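Local coordinates for protein putative transcriptional regulator (Methanosarcina mazei, PDB 3R0A) that is of unknown function but probably regulates transcription by binding DNA through a winged helix-turn-helix domain, at residues 29-34 with 64-69; 44-49 with 54-59. All blocks are in the same frame, centred on the assembly; numbering follows the deposited sequence.

In the fold
Both contacts use helix 56-68: contact 1 near its C-terminal end, where helix 26-37 lies beside it, and contact 2 at its N-terminal end, where helix 45-51 does. Helices 26-37, 45-51 and 56-68, followed by the antiparallel hairpin 72-78/84-90, have the topology of a winged helix-turn-helix domain. Contact 2 is nested along the chain within the loop that contact 1 closes, and the contact centres are about 12 Å apart. They meet directly where Ser-34 CB packs on Leu-48 CD1 at 4.2 Å. Contact 1 is buried, its centre about 5 Å from that of the chain, whereas contact 2 is partly exposed, about 17 Å from it.

Contact 1: 29-34 with 64-69; sequences LNVMKS and KKLHEK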
ATOM      1  N   LEU B  29       2.378 -12.169  17.878  1.00 42.38           N
ATOM      2  CA  LEU B  29       3.339 -12.346  16.818  1.00 42.82           C
ATOM      3  C   LEU B  29       4.429 -13.308  17.287  1.00 42.78           C
ATOM      4  O   LEU B  29       4.788 -14.255  16.575  1.00 41.63           O
ATOM      5  CB  LEU B  29       3.921 -10.990  16.396  1.00 42.95           C
ATOM      6  CG  LEU B  29       5.153 -11.123  15.502  1.00 42.72           C
ATOM      7  CD1 LEU B  29       4.756 -11.532  14.069  1.00 40.90           C
ATOM      8  CD2 LEU B  29       5.979  -9.851  15.545  1.00 41.75           C
ATOM      9  N   ASN B  30       4.942 -13.046  18.493  1.00 43.28           N
ATOM     10  CA  ASN B  30       5.887 -13.950  19.160  1.00 43.55           C
ATOM     11  C   ASN B  30       5.355 -15.368  19.366  1.00 43.32           C
ATOM     12  O   ASN B  30       6.110 -16.326  19.318  1.00 43.24           O
ATOM     13  CB  ASN B  30       6.352 -13.364  20.484  1.00 43.87           C
ATOM     14  CG  ASN B  30       7.502 -12.381  20.310  1.00 45.43           C
ATOM     15  OD1 ASN B  30       7.814 -11.610  21.214  1.00 48.82           O
ATOM     16  ND2 ASN B  30       8.142 -12.410  19.145  1.00 47.61           N
ATOM     17  N   VAL B  31       4.049 -15.504  19.579  1.00 43.13           N
ATOM     18  CA  VAL B  31       3.438 -16.835  19.571  1.00 41.94           C
ATOM     19  C   VAL B  31       3.439 -17.402  18.156  1.00 42.02           C
ATOM     20  O   VAL B  31       3.822 -18.540  17.966  1.00 41.30           O
ATOM     21  CB  VAL B  31       2.039 -16.855  20.208  1.00 41.60           C
ATOM     22  CG1 VAL B  31       1.239 -18.058  19.750  1.00 39.90           C
ATOM     23  CG2 VAL B  31       2.138 -16.774  21.744  1.00 40.76           C
HETATM   24  N   MSE B  32       3.027 -16.618  17.165  1.00 42.81           N
HETATM   25  CA  MSE B  32       3.100 -17.103  15.788  1.00 43.75           C
HETATM   26  C   MSE B  32       4.533 -17.525  15.433  1.00 45.15           C
HETATM   27  O   MSE B  32       4.708 -18.561  14.775  1.00 44.91           O
HETATM   28  CB  MSE B  32       2.636 -16.045  14.796  1.00 43.66           C
HETATM   29  CG  MSE B  32       2.544 -16.517  13.338  1.00 41.62           C
HETATM   30 SE   MSE B  32       1.832 -15.017  12.334  1.00 38.95          SE
HETATM   31  CE  MSE B  32       0.828 -15.924  11.026  1.00 35.22           C
ATOM     32  N   LYS B  33       5.525 -16.723  15.864  1.00 46.46           N
ATOM     33  CA  LYS B  33       6.960 -16.977  15.584  1.00 48.18           C
ATOM     34  C   LYS B  33       7.357 -18.318  16.211  1.00 49.18           C
ATOM     35  O   LYS B  33       8.044 -19.118  15.571  1.00 49.88           O
ATOM     36  CB  LYS B  33       7.899 -15.883  16.143  1.00 48.14           C
ATOM     37  CG  LYS B  33       7.683 -14.442  15.682  1.00 50.30           C
ATOM     38  CD  LYS B  33       8.376 -14.066  14.369  1.00 53.04           C
ATOM     39  CE  LYS B  33       9.710 -13.329  14.576  1.00 53.65           C
ATOM     40  NZ  LYS B  33       9.628 -12.251  15.608  1.00 53.57           N
ATOM     41  N   SER B  34       6.903 -18.546  17.449  1.00 49.25           N
ATOM     42  CA  SER B  34       7.113 -19.801  18.156  1.00 49.87           C
ATOM     43  C   SER B  34       6.677 -21.052  17.387  1.00 49.69           C
ATOM     44  O   SER B  34       7.355 -22.085  17.430  1.00 49.58           O
ATOM     45  CB  SER B  34       6.392 -19.766  19.491  1.00 49.85           C
ATOM     46  OG  SER B  34       7.332 -19.666  20.542  1.00 53.23           O
ATOM     47  N   LYS B  64      -6.088 -18.527  20.097  1.00 44.31           N
ATOM     48  CA  LYS B  64      -7.471 -18.523  19.669  1.00 43.79           C
ATOM     49  C   LYS B  64      -7.663 -17.646  18.444  1.00 43.04           C
ATOM     50  O   LYS B  64      -8.344 -18.038  17.499  1.00 44.00           O
ATOM     51  CB  LYS B  64      -8.374 -18.050  20.801  1.00 44.82           C
ATOM     52  CG  LYS B  64      -9.817 -17.805  20.390  1.00 46.68           C
ATOM     53  CD  LYS B  64     -10.768 -17.917  21.586  1.00 52.67           C
ATOM     54  CE  LYS B  64     -11.969 -16.976  21.451  1.00 53.74           C
ATOM     55  NZ  LYS B  64     -11.631 -15.648  22.025  1.00 56.09           N
ATOM     56  N   LYS B  65      -7.086 -16.452  18.487  1.00 41.62           N
ATOM     57  CA  LYS B  65      -7.136 -15.504  17.404  1.00 41.41           C
ATOM     58  C   LYS B  65      -6.532 -16.077  16.107  1.00 41.27           C
ATOM     59  O   LYS B  65      -7.085 -15.907  15.041  1.00 40.34           O
ATOM     60  CB  LYS B  65      -6.371 -14.241  17.803  1.00 41.70           C
ATOM     61  CG  LYS B  65      -6.577 -13.051  16.847  1.00 42.43           C
ATOM     62  CD  LYS B  65      -5.570 -11.922  17.093  1.00 44.20           C
ATOM     63  CE  LYS B  65      -5.977 -11.007  18.245  1.00 45.59           C
ATOM     64  NZ  LYS B  65      -4.914  -9.959  18.422  1.00 45.70           N
ATOM     65  N   LEU B  66      -5.403 -16.766  16.232  1.00 41.90           N
ATOM     66  CA  LEU B  66      -4.652 -17.271  15.096  1.00 42.45           C
ATOM     67  C   LEU B  66      -5.438 -18.368  14.436  1.00 42.99           C
ATOM     68  O   LEU B  66      -5.652 -18.349  13.224  1.00 43.22           O
ATOM     69  CB  LEU B  66      -3.296 -17.789  15.553  1.00 42.22           C
ATOM     70  CG  LEU B  66      -2.299 -16.708  15.952  1.00 42.34           C
ATOM     71  CD1 LEU B  66      -0.917 -17.297  16.203  1.00 40.33           C
ATOM     72  CD2 LEU B  66      -2.258 -15.635  14.848  1.00 44.50           C
ATOM     73  N   HIS B  67      -5.908 -19.294  15.258  1.00 43.64           N
ATOM     74  CA  HIS B  67      -6.879 -20.279  14.827  1.00 44.38           C
ATOM     75  C   HIS B  67      -8.085 -19.637  14.110  1.00 44.98           C
ATOM     76  O   HIS B  67      -8.476 -20.125  13.038  1.00 45.71           O
ATOM     77  CB  HIS B  67      -7.340 -21.188  15.992  1.00 43.86           C
ATOM     78  CG  HIS B  67      -8.442 -22.121  15.602  1.00 43.96           C
ATOM     79  ND1 HIS B  67      -8.239 -23.209  14.780  1.00 44.75           N
ATOM     80  CD2 HIS B  67      -9.769 -22.089  15.863  1.00 45.46           C
ATOM     81  CE1 HIS B  67      -9.392 -23.814  14.556  1.00 46.25           C
ATOM     82  NE2 HIS B  67     -10.337 -23.163  15.215  1.00 45.75           N
ATOM     83  N   GLU B  68      -8.670 -18.572  14.677  1.00 45.43           N
ATOM     84  CA  GLU B  68      -9.811 -17.879  14.025  1.00 46.54           C
ATOM     85  C   GLU B  68      -9.396 -17.230  12.707  1.00 46.68           C
ATOM     86  O   GLU B  68     -10.218 -17.079  11.798  1.00 47.53           O
ATOM     87  CB  GLU B  68     -10.467 -16.830  14.947  1.00 46.93           C
ATOM     88  CG  GLU B  68     -11.388 -17.437  16.034  1.00 50.58           C
ATOM     89  CD  GLU B  68     -11.867 -16.428  17.111  1.00 54.36           C
ATOM     90  OE1 GLU B  68     -11.067 -15.596  17.614  1.00 54.72           O
ATOM     91  OE2 GLU B  68     -13.067 -16.489  17.474  1.00 55.69           O
ATOM     92  N   LYS B  69      -8.121 -16.842  12.603  1.00 46.15           N
ATOM     93  CA  LYS B  69      -7.612 -16.185  11.412  1.00 45.18           C
ATOM     94  C   LYS B  69      -7.023 -17.168  10.410  1.00 45.29           C
ATOM     95  O   LYS B  69      -6.483 -16.752   9.388  1.00 45.23           O
ATOM     96  CB  LYS B  69      -6.592 -15.115  11.788  1.00 45.21           C
ATOM     97  CG  LYS B  69      -7.255 -13.894  12.408  1.00 44.30           C
ATOM     98  CD  LYS B  69      -6.322 -12.745  12.562  1.00 41.04           C
ATOM     99  CE  LYS B  69      -7.014 -11.576  13.260  1.00 38.46           C
ATOM    100  NZ  LYS B  69      -7.781 -10.728  12.279  1.00 41.44           N
TER
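Leu-66 reaches from helix 56-68 toward Val-31 and Met-32 on helix 26-37, and its atoms come progressively closer to that helix. CB and CG serve as the stem: CG is still 5.1 Å from Met-32 CB. With chi1 at -72°, CG stands anti to the carbonyl carbon, and chi2 of -172° then extends CD1 straight across the gap. CD1 makes the real contact, 4.0 Å from Met-32 CB and equally near Met-32 CA, while Val-31 CG1 lies 4.2 Å from it on another side. The second branch, CD2, turns toward the outer part of Met-32, a selenomethionine in this crystal, but remains 4.8 Å from its SE atom. This is helix-helix packing in the core of the winged-helix fold, between helix 26-37 and the probable recognition helix 56-68; the nearest CA atoms, those of Met-32 and Leu-66, are 7.8 Å apart. The two segments bury 111 Å² between them, and the core is continued by Leu-22, Leu-24 and Ile-71 on Met-32, Leu-52 and Val-63 on Val-31, and Leu-72 on Leu-66. At the periphery, Lys-65 NZ forms a salt bridge with Asp-28 and a hydrogen bond to Asn-23 O.

Contact 2: 44-49 with 54-59; sequences DTDALS and LDVSTV
The carboxylate of Asp-46 meets Val-56 through one oxygen: OD2 is 3.4 Å from Val-56 CG2, and no side chain of 54-59 stacks over either of its faces. A second carboxylate, that of Asp-44, faces its own helix instead. Its OD1 is the N-cap acceptor for Ala-47 N, at 2.6 Å and with an N-H...O angle of 161°, while Val-85 and Ile-87 of a wing strand touch the same side chain. The flat peptide carbonyl of Leu-54 accepts a hydrogen bond from Ser-49, whose OG is swung anti to the backbone N (chi1 -150°). The OG to Leu-54 O distance of 2.4 Å is very short, and its exact value is doubtful. Ser-49 OG also lies 3.4 Å from Val-56 CG2. Beneath this polar rim, Val-59 CG1 packs 3.9 Å from Leu-48 CB and equally far from Thr-45 O, with CG2 4.0 Å from Ser-49 OG. Cutting Val-59 back to alanine removes both methyl branches and is likely to open a gap beside Leu-48 CB and Ser-49. Together the segments flank the turn of a helix-turn-helix, helix 45-51 leading into the probable recognition helix 56-68, which Asp-55 N-caps through a weak bond. The chemistry is thus divided: apolar packing joins the helices inside, and a serine hydroxyl probably links the turn to helix 45-51.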
ATOM      1  N   ASP B  44       0.646 -27.475  22.688  1.00 60.98           N
ATOM      2  CA  ASP B  44      -0.511 -26.962  23.401  1.00 62.48           C
ATOM      3  C   ASP B  44      -0.150 -25.682  24.133  1.00 62.99           C
ATOM      4  O   ASP B  44       1.023 -25.310  24.236  1.00 62.89           O
ATOM      5  CB  ASP B  44      -1.104 -28.008  24.353  1.00 62.85           C
ATOM      6  CG  ASP B  44      -0.068 -28.626  25.260  1.00 64.33           C
ATOM      7  OD1 ASP B  44       0.626 -27.875  25.983  1.00 66.87           O
ATOM      8  OD2 ASP B  44       0.051 -29.868  25.248  1.00 65.25           O
ATOM      9  N   THR B  45      -1.176 -25.009  24.627  1.00 64.10           N
ATOM     10  CA  THR B  45      -1.017 -23.711  25.267  1.00 65.29           C
ATOM     11  C   THR B  45      -0.308 -23.784  26.621  1.00 66.34           C
ATOM     12  O   THR B  45       0.391 -22.836  27.002  1.00 66.46           O
ATOM     13  CB  THR B  45      -2.360 -23.023  25.418  1.00 64.90           C
ATOM     14  OG1 THR B  45      -3.258 -23.898  26.112  1.00 65.02           O
ATOM     15  CG2 THR B  45      -2.917 -22.710  24.042  1.00 64.65           C
ATOM     16  N   ASP B  46      -0.488 -24.899  27.337  1.00 67.33           N
ATOM     17  CA  ASP B  46       0.273 -25.146  28.557  1.00 68.40           C
ATOM     18  C   ASP B  46       1.769 -25.296  28.250  1.00 68.60           C
ATOM     19  O   ASP B  46       2.604 -24.624  28.862  1.00 68.61           O
ATOM     20  CB  ASP B  46      -0.271 -26.365  29.307  1.00 68.76           C
ATOM     21  CG  ASP B  46      -1.502 -26.042  30.145  1.00 70.83           C
ATOM     22  OD1 ASP B  46      -2.206 -26.996  30.544  1.00 72.88           O
ATOM     23  OD2 ASP B  46      -1.781 -24.846  30.419  1.00 72.91           O
ATOM     24  N   ALA B  47       2.100 -26.152  27.285  1.00 68.98           N
ATOM     25  CA  ALA B  47       3.485 -26.325  26.844  1.00 69.53           C
ATOM     26  C   ALA B  47       4.094 -25.004  26.362  1.00 70.10           C
ATOM     27  O   ALA B  47       5.230 -24.663  26.694  1.00 70.20           O
ATOM     28  CB  ALA B  47       3.557 -27.384  25.740  1.00 69.73           C
ATOM     29  N   LEU B  48       3.319 -24.262  25.580  1.00 70.59           N
ATOM     30  CA  LEU B  48       3.782 -23.036  24.965  1.00 71.09           C
ATOM     31  C   LEU B  48       3.992 -21.948  25.998  1.00 72.03           C
ATOM     32  O   LEU B  48       4.881 -21.102  25.850  1.00 71.99           O
ATOM     33  CB  LEU B  48       2.745 -22.577  23.952  1.00 71.22           C
ATOM     34  CG  LEU B  48       3.147 -21.823  22.698  1.00 69.85           C
ATOM     35  CD1 LEU B  48       4.308 -22.490  21.984  1.00 68.62           C
ATOM     36  CD2 LEU B  48       1.920 -21.794  21.821  1.00 68.87           C
ATOM     37  N   SER B  49       3.156 -21.972  27.036  1.00 73.22           N
ATOM     38  CA  SER B  49       3.238 -21.012  28.129  1.00 74.34           C
ATOM     39  C   SER B  49       4.548 -21.191  28.885  1.00 75.23           C
ATOM     40  O   SER B  49       5.135 -20.223  29.376  1.00 75.28           O
ATOM     41  CB  SER B  49       2.056 -21.187  29.078  1.00 74.13           C
ATOM     42  OG  SER B  49       1.723 -19.952  29.686  1.00 74.62           O
ATOM     43  N   LEU B  54       5.217 -16.637  29.739  1.00 78.42           N
ATOM     44  CA  LEU B  54       3.923 -15.989  29.586  1.00 77.74           C
ATOM     45  C   LEU B  54       2.801 -16.731  30.300  1.00 77.32           C
ATOM     46  O   LEU B  54       2.843 -17.955  30.448  1.00 77.41           O
ATOM     47  CB  LEU B  54       3.599 -15.861  28.098  1.00 77.93           C
ATOM     48  CG  LEU B  54       3.065 -14.528  27.564  1.00 78.38           C
ATOM     49  CD1 LEU B  54       4.088 -13.369  27.705  1.00 78.44           C
ATOM     50  CD2 LEU B  54       2.655 -14.701  26.107  1.00 78.85           C
ATOM     51  N   ASP B  55       1.797 -15.980  30.742  1.00 76.49           N
ATOM     52  CA  ASP B  55       0.653 -16.560  31.421  1.00 75.93           C
ATOM     53  C   ASP B  55      -0.276 -17.216  30.419  1.00 75.16           C
ATOM     54  O   ASP B  55      -0.664 -16.603  29.425  1.00 75.56           O
ATOM     55  CB  ASP B  55      -0.094 -15.518  32.251  1.00 76.30           C
ATOM     56  CG  ASP B  55      -0.253 -14.183  31.525  1.00 77.79           C
ATOM     57  OD1 ASP B  55       0.728 -13.401  31.469  1.00 79.05           O
ATOM     58  OD2 ASP B  55      -1.369 -13.906  31.033  1.00 78.78           O
ATOM     59  N   VAL B  56      -0.614 -18.473  30.691  1.00 73.87           N
ATOM     60  CA  VAL B  56      -1.504 -19.284  29.864  1.00 72.32           C
ATOM     61  C   VAL B  56      -2.617 -18.469  29.211  1.00 71.30           C
ATOM     62  O   VAL B  56      -2.947 -18.686  28.051  1.00 71.53           O
ATOM     63  CB  VAL B  56      -2.091 -20.479  30.687  1.00 72.30           C
ATOM     64  CG1 VAL B  56      -3.368 -21.048  30.054  1.00 72.39           C
ATOM     65  CG2 VAL B  56      -1.049 -21.567  30.846  1.00 71.92           C
ATOM     66  N   SER B  57      -3.170 -17.521  29.954  1.00 69.88           N
ATOM     67  CA  SER B  57      -4.321 -16.766  29.498  1.00 68.38           C
ATOM     68  C   SER B  57      -4.017 -15.959  28.249  1.00 67.42           C
ATOM     69  O   SER B  57      -4.833 -15.941  27.325  1.00 67.35           O
ATOM     70  CB  SER B  57      -4.864 -15.861  30.608  1.00 68.51           C
ATOM     71  OG  SER B  57      -3.848 -15.035  31.137  1.00 68.58           O
ATOM     72  N   THR B  58      -2.862 -15.290  28.216  1.00 66.04           N
ATOM     73  CA  THR B  58      -2.483 -14.526  27.029  1.00 64.49           C
ATOM     74  C   THR B  58      -2.088 -15.440  25.873  1.00 63.19           C
ATOM     75  O   THR B  58      -2.420 -15.148  24.721  1.00 63.43           O
ATOM     76  CB  THR B  58      -1.401 -13.441  27.279  1.00 64.53           C
ATOM     77  OG1 THR B  58      -0.204 -14.030  27.783  1.00 64.76           O
ATOM     78  CG2 THR B  58      -1.909 -12.396  28.251  1.00 65.33           C
ATOM     79  N   VAL B  59      -1.414 -16.550  26.183  1.00 61.27           N
ATOM     80  CA  VAL B  59      -1.066 -17.561  25.170  1.00 59.25           C
ATOM     81  C   VAL B  59      -2.330 -18.179  24.555  1.00 57.99           C
ATOM     82  O   VAL B  59      -2.384 -18.419  23.348  1.00 58.00           O
ATOM     83  CB  VAL B  59      -0.136 -18.664  25.746  1.00 59.31           C
ATOM     84  CG1 VAL B  59       0.165 -19.728  24.716  1.00 58.22           C
ATOM     85  CG2 VAL B  59       1.162 -18.061  26.223  1.00 59.59           C
TER